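Local coordinates for hypothetical protein (Giardia lamblia, PDB 3I3F) that is of unknown function but belongs to the YjgF-like endoribonuclease L-PSP family and assembles from three subunits, binding pentanoic acid in the crystal, at residues A33-V45 and L129-K141. Numbering follows the deposited sequence.
Sequences AVVNGMVYLGGSV and LLVEVVNVVAAQK. With LEA (pentanoic acid), chain F.
Gln-140 lays its extended side chain across the hairpin of 33-41 at about a right angle to two valines: its CG meets Val-39 CG2 at 3.6 Å, and its amide end reaches Val-34 CG1. The amide is held from both ends, NE2 by the backbone carbonyl of Ala-75 and OE1 by a water that also accepts from Gly-37 N in the type I' turn. Gln-140 N donates to Gly-37 O over 2.9 Å. Further along, Val-39 and Ala-138 form a hydrogen-bonded antiparallel pair; Val-39 N donates to Ala-138 O over 2.7 Å.

On the face carrying Met-38 and Tyr-40, Val-137 supplies both methyls. CG1 touches Met-38 CE at 3.6 Å, a contact made possible by bends at chi2 and chi3 (-63° and -66°) that fold the thioether back over the neighbouring strand. CG2 lies 3.8 Å from Tyr-40 CE1, while CG1 sits over the rim of one ring face. Val-137 also packs on Tyr-40 of a neighbouring subunit, so this face of the sheet looks onto the subunit interface of the trimer, as in other YjgF-like proteins. Leu-41 and Val-136 cross at a slant, Leu-41 CD1 against Val-136 CG1, with Leu-41 resting on Ile-68 of helix 56-74.

After Leu-41, whose N donates to Val-136 O, direct backbone bonding lapses until Ser-44, and water takes its place: one accepts from Asn-135 N and donates to Leu-41 O, another donates to both Leu-41 O and Val-136 O. Direct pairing resumes where Ser-44 and Val-133 exchange two backbone bonds. Beyond it, Val-45 CG1 lies 3.6 Å from Glu-132 CG, and the extended glutamate carries OE2 to 3.7 Å from C5 of pentanoic acid, whose C5 also approaches Gly-43 O.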
loop_
_atom_site.group_PDB
_atom_site.type_symbol
_atom_site.label_atom_id
_atom_site.label_comp_id
_atom_site.label_asym_id
_atom_site.label_seq_id
_atom_site.Cartn_x
_atom_site.Cartn_y
_atom_site.Cartn_z
ATOM N N ALA A 33 0.082 13.259 7.022
ATOM C CA ALA A 33 -1.349 13.498 7.191
ATOM C C ALA A 33 -1.805 12.890 8.513
ATOM O O ALA A 33 -1.393 11.784 8.862
ATOM C CB ALA A 33 -2.131 12.909 6.039
ATOM N N VAL A 34 -2.641 13.620 9.248
ATOM C CA VAL A 34 -3.203 13.131 10.504
ATOM C C VAL A 34 -4.725 13.105 10.404
ATOM O O VAL A 34 -5.341 14.081 9.979
ATOM C CB VAL A 34 -2.787 14.012 11.699
ATOM C CG1 VAL A 34 -3.394 13.483 12.995
ATOM C CG2 VAL A 34 -1.269 14.089 11.806
ATOM N N VAL A 35 -5.319 11.978 10.789
ATOM C CA VAL A 35 -6.772 11.811 10.765
ATOM C C VAL A 35 -7.203 10.852 11.876
ATOM O O VAL A 35 -6.724 9.722 11.945
ATOM C CB VAL A 35 -7.262 11.283 9.389
ATOM C CG1 VAL A 35 -6.520 10.011 8.994
ATOM C CG2 VAL A 35 -8.768 11.050 9.402
ATOM N N ASN A 36 -8.090 11.324 12.751
ATOM C CA ASN A 36 -8.672 10.494 13.813
ATOM C C ASN A 36 -7.630 9.745 14.654
ATOM O O ASN A 36 -7.774 8.551 14.913
ATOM C CB ASN A 36 -9.673 9.495 13.215
ATOM C CG ASN A 36 -10.720 10.163 12.341
ATOM O OD1 ASN A 36 -11.109 11.306 12.578
ATOM N ND2 ASN A 36 -11.183 9.446 11.323
ATOM N N GLY A 37 -6.580 10.450 15.066
ATOM C CA GLY A 37 -5.540 9.856 15.906
ATOM C C GLY A 37 -4.576 8.920 15.191
ATOM O O GLY A 37 -3.816 8.203 15.840
ATOM N N MET A 38 -4.600 8.928 13.857
ATOM C CA MET A 38 -3.687 8.121 13.052
ATOM C C MET A 38 -2.848 9.028 12.160
ATOM O O MET A 38 -3.341 10.038 11.652
ATOM C CB MET A 38 -4.464 7.126 12.189
ATOM C CG MET A 38 -5.283 6.110 12.978
ATOM S SD MET A 38 -4.289 5.008 14.007
ATOM C CE MET A 38 -3.383 4.095 12.765
ATOM N N VAL A 39 -1.584 8.656 11.977
ATOM C CA VAL A 39 -0.654 9.409 11.144
ATOM C C VAL A 39 -0.289 8.588 9.911
ATOM O O VAL A 39 0.016 7.399 10.020
ATOM C CB VAL A 39 0.634 9.752 11.916
ATOM C CG1 VAL A 39 1.536 10.661 11.082
ATOM C CG2 VAL A 39 0.300 10.404 13.253
ATOM N N TYR A 40 -0.345 9.232 8.746
ATOM C CA TYR A 40 0.074 8.641 7.477
ATOM C C TYR A 40 1.230 9.470 6.936
ATOM O O TYR A 40 1.241 10.689 7.095
ATOM C CB TYR A 40 -1.075 8.665 6.466
ATOM C CG TYR A 40 -2.234 7.769 6.830
ATOM C CD1 TYR A 40 -2.413 6.544 6.201
ATOM C CD2 TYR A 40 -3.149 8.146 7.810
ATOM C CE1 TYR A 40 -3.473 5.714 6.534
ATOM C CE2 TYR A 40 -4.213 7.320 8.155
ATOM C CZ TYR A 40 -4.368 6.106 7.509
ATOM O OH TYR A 40 -5.416 5.275 7.833
ATOM N N LEU A 41 2.198 8.817 6.299
ATOM C CA LEU A 41 3.316 9.528 5.678
ATOM C C LEU A 41 3.349 9.315 4.172
ATOM O O LEU A 41 3.033 8.231 3.676
ATOM C CB LEU A 41 4.654 9.067 6.258
ATOM C CG LEU A 41 4.883 9.187 7.764
ATOM C CD1 LEU A 41 6.314 8.794 8.091
ATOM C CD2 LEU A 41 4.600 10.591 8.268
ATOM N N GLY A 42 3.758 10.352 3.446
ATOM C CA GLY A 42 4.118 10.202 2.043
ATOM C C GLY A 42 5.408 9.411 1.934
ATOM O O GLY A 42 6.078 9.155 2.941
ATOM N N GLY A 43 5.761 9.020 0.716
ATOM C CA GLY A 43 6.968 8.232 0.487
ATOM C C GLY A 43 8.196 8.891 1.085
ATOM O O GLY A 43 8.376 10.106 0.961
ATOM N N SER A 44 9.019 8.090 1.760
ATOM C CA SER A 44 10.254 8.571 2.375
ATOM C C SER A 44 11.455 7.967 1.666
ATOM O O SER A 44 11.464 6.774 1.352
ATOM C CB SER A 44 10.288 8.208 3.859
ATOM O OG SER A 44 9.234 8.847 4.559
ATOM N N VAL A 45 12.465 8.795 1.421
ATOM C CA VAL A 45 13.665 8.386 0.706
ATOM C C VAL A 45 14.891 8.992 1.381
ATOM O O VAL A 45 14.762 9.829 2.281
ATOM C CB VAL A 45 13.593 8.813 -0.776
ATOM C CG1 VAL A 45 12.440 8.092 -1.478
ATOM C CG2 VAL A 45 13.440 10.326 -0.894
ATOM N N LEU A 129 17.433 6.513 -6.532
ATOM C CA LEU A 129 16.878 5.946 -5.304
ATOM C C LEU A 129 17.143 4.447 -5.222
ATOM O O LEU A 129 16.828 3.703 -6.154
ATOM C CB LEU A 129 15.369 6.200 -5.227
ATOM C CG LEU A 129 14.905 7.657 -5.261
ATOM C CD1 LEU A 129 13.387 7.725 -5.185
ATOM C CD2 LEU A 129 15.535 8.455 -4.133
ATOM N N LEU A 130 17.723 4.013 -4.103
ATOM C CA LEU A 130 18.007 2.596 -3.862
ATOM C C LEU A 130 16.966 1.952 -2.949
ATOM O O LEU A 130 16.805 0.731 -2.952
ATOM C CB LEU A 130 19.398 2.438 -3.243
ATOM C CG LEU A 130 20.552 3.008 -4.074
ATOM C CD1 LEU A 130 21.856 2.935 -3.295
ATOM C CD2 LEU A 130 20.678 2.280 -5.404
ATOM N N VAL A 131 16.278 2.779 -2.164
ATOM C CA VAL A 131 15.254 2.319 -1.238
ATOM C C VAL A 131 14.195 3.405 -1.075
ATOM O O VAL A 131 14.493 4.600 -1.157
ATOM C CB VAL A 131 15.861 1.966 0.147
ATOM C CG1 VAL A 131 16.630 3.153 0.721
ATOM C CG2 VAL A 131 14.777 1.506 1.117
ATOM N N GLU A 132 12.957 2.979 -0.867
ATOM C CA GLU A 132 11.869 3.895 -0.563
ATOM C C GLU A 132 10.913 3.206 0.395
ATOM O O GLU A 132 10.557 2.045 0.192
ATOM C CB GLU A 132 11.137 4.312 -1.837
ATOM C CG GLU A 132 10.055 5.360 -1.598
ATOM C CD GLU A 132 9.493 5.958 -2.871
ATOM O OE1 GLU A 132 10.031 5.682 -3.966
ATOM O OE2 GLU A 132 8.505 6.718 -2.767
ATOM N N VAL A 133 10.519 3.917 1.445
ATOM C CA VAL A 133 9.588 3.385 2.433
ATOM C C VAL A 133 8.276 4.147 2.308
ATOM O O VAL A 133 8.251 5.378 2.391
ATOM C CB VAL A 133 10.158 3.487 3.857
ATOM C CG1 VAL A 133 9.141 3.004 4.880
ATOM C CG2 VAL A 133 11.445 2.679 3.960
ATOM N N VAL A 134 7.192 3.407 2.090
ATOM C CA VAL A 134 5.895 3.995 1.780
ATOM C C VAL A 134 4.806 3.400 2.664
ATOM O O VAL A 134 5.028 2.405 3.356
ATOM C CB VAL A 134 5.525 3.788 0.289
ATOM C CG1 VAL A 134 6.641 4.300 -0.619
ATOM C CG2 VAL A 134 5.232 2.324 -0.004
ATOM N N ASN A 135 3.633 4.026 2.640
ATOM C CA ASN A 135 2.476 3.563 3.407
ATOM C C ASN A 135 2.772 3.366 4.896
ATOM O O ASN A 135 2.270 2.427 5.518
ATOM C CB ASN A 135 1.901 2.283 2.789
ATOM C CG ASN A 135 1.325 2.515 1.409
ATOM O OD1 ASN A 135 0.706 3.547 1.154
ATOM N ND2 ASN A 135 1.527 1.562 0.509
ATOM N N VAL A 136 3.579 4.258 5.465
ATOM C CA VAL A 136 3.796 4.259 6.905
ATOM C C VAL A 136 2.507 4.725 7.563
ATOM O O VAL A 136 2.014 5.814 7.266
ATOM C CB VAL A 136 4.953 5.182 7.325
ATOM C CG1 VAL A 136 5.016 5.308 8.846
ATOM C CG2 VAL A 136 6.269 4.657 6.778
ATOM N N VAL A 137 1.959 3.875 8.426
ATOM C CA VAL A 137 0.756 4.173 9.191
ATOM C C VAL A 137 1.105 4.009 10.665
ATOM O O VAL A 137 1.647 2.976 11.068
ATOM C CB VAL A 137 -0.396 3.216 8.816
ATOM C CG1 VAL A 137 -1.666 3.563 9.594
ATOM C CG2 VAL A 137 -0.655 3.263 7.313
ATOM N N ALA A 138 0.809 5.031 11.463
ATOM C CA ALA A 138 1.171 5.042 12.879
ATOM C C ALA A 138 0.056 5.641 13.724
ATOM O O ALA A 138 -0.729 6.455 13.244
ATOM C CB ALA A 138 2.455 5.830 13.080
ATOM N N ALA A 139 -0.006 5.223 14.984
ATOM C CA ALA A 139 -0.933 5.801 15.952
ATOM C C ALA A 139 -0.306 7.033 16.592
ATOM O O ALA A 139 0.911 7.106 16.755
ATOM C CB ALA A 139 -1.285 4.775 17.020
ATOM N N GLN A 140 -1.139 8.005 16.951
ATOM C CA GLN A 140 -0.677 9.148 17.738
ATOM C C GLN A 140 -0.574 8.763 19.212
ATOM O O GLN A 140 -1.205 7.802 19.660
ATOM C CB GLN A 140 -1.615 10.345 17.577
ATOM C CG GLN A 140 -1.407 11.124 16.292
ATOM C CD GLN A 140 -2.155 12.444 16.287
ATOM O OE1 GLN A 140 -3.349 12.494 16.580
ATOM N NE2 GLN A 140 -1.456 13.520 15.949
ATOM N N LYS A 141 0.226 9.524 19.953
ATOM C CA LYS A 141 0.379 9.332 21.395
ATOM C C LYS A 141 -0.813 9.914 22.149
ATOM O O LYS A 141 -1.601 10.688 21.604
ATOM C CB LYS A 141 1.665 9.997 21.886
ATOM C CG LYS A 141 2.919 9.450 21.231
ATOM C CD LYS A 141 4.187 9.982 21.880
ATOM C CE LYS A 141 4.398 11.456 21.581
ATOM N NZ LYS A 141 5.750 11.925 21.997
ATOM O OXT LYS A 141 -1.013 9.626 23.330
HETATM C C2 LEA F . 6.310 10.553 -5.456
HETATM O O2 LEA F . 5.227 10.133 -4.993
HETATM C C3 LEA F . 7.509 10.740 -4.553
HETATM C C4 LEA F . 7.256 10.207 -3.143
HETATM C C5 LEA F . 8.446 10.389 -2.202
HETATM C C6 LEA F . 9.744 10.725 -2.907
HETATM O O1 LEA F . 6.451 10.842 -6.662
HETATM O O HOH W 1 -5.779 13.254 15.494
HETATM O O HOH W 2 3.408 6.570 1.305
HETATM O O HOH W 3 5.068 6.296 4.083
HETATM O O HOH W 4 0.827 6.448 4.350
HETATM O O HOH W 5 6.422 6.721 4.173
HETATM O O HOH W 6 7.513 6.838 4.635
#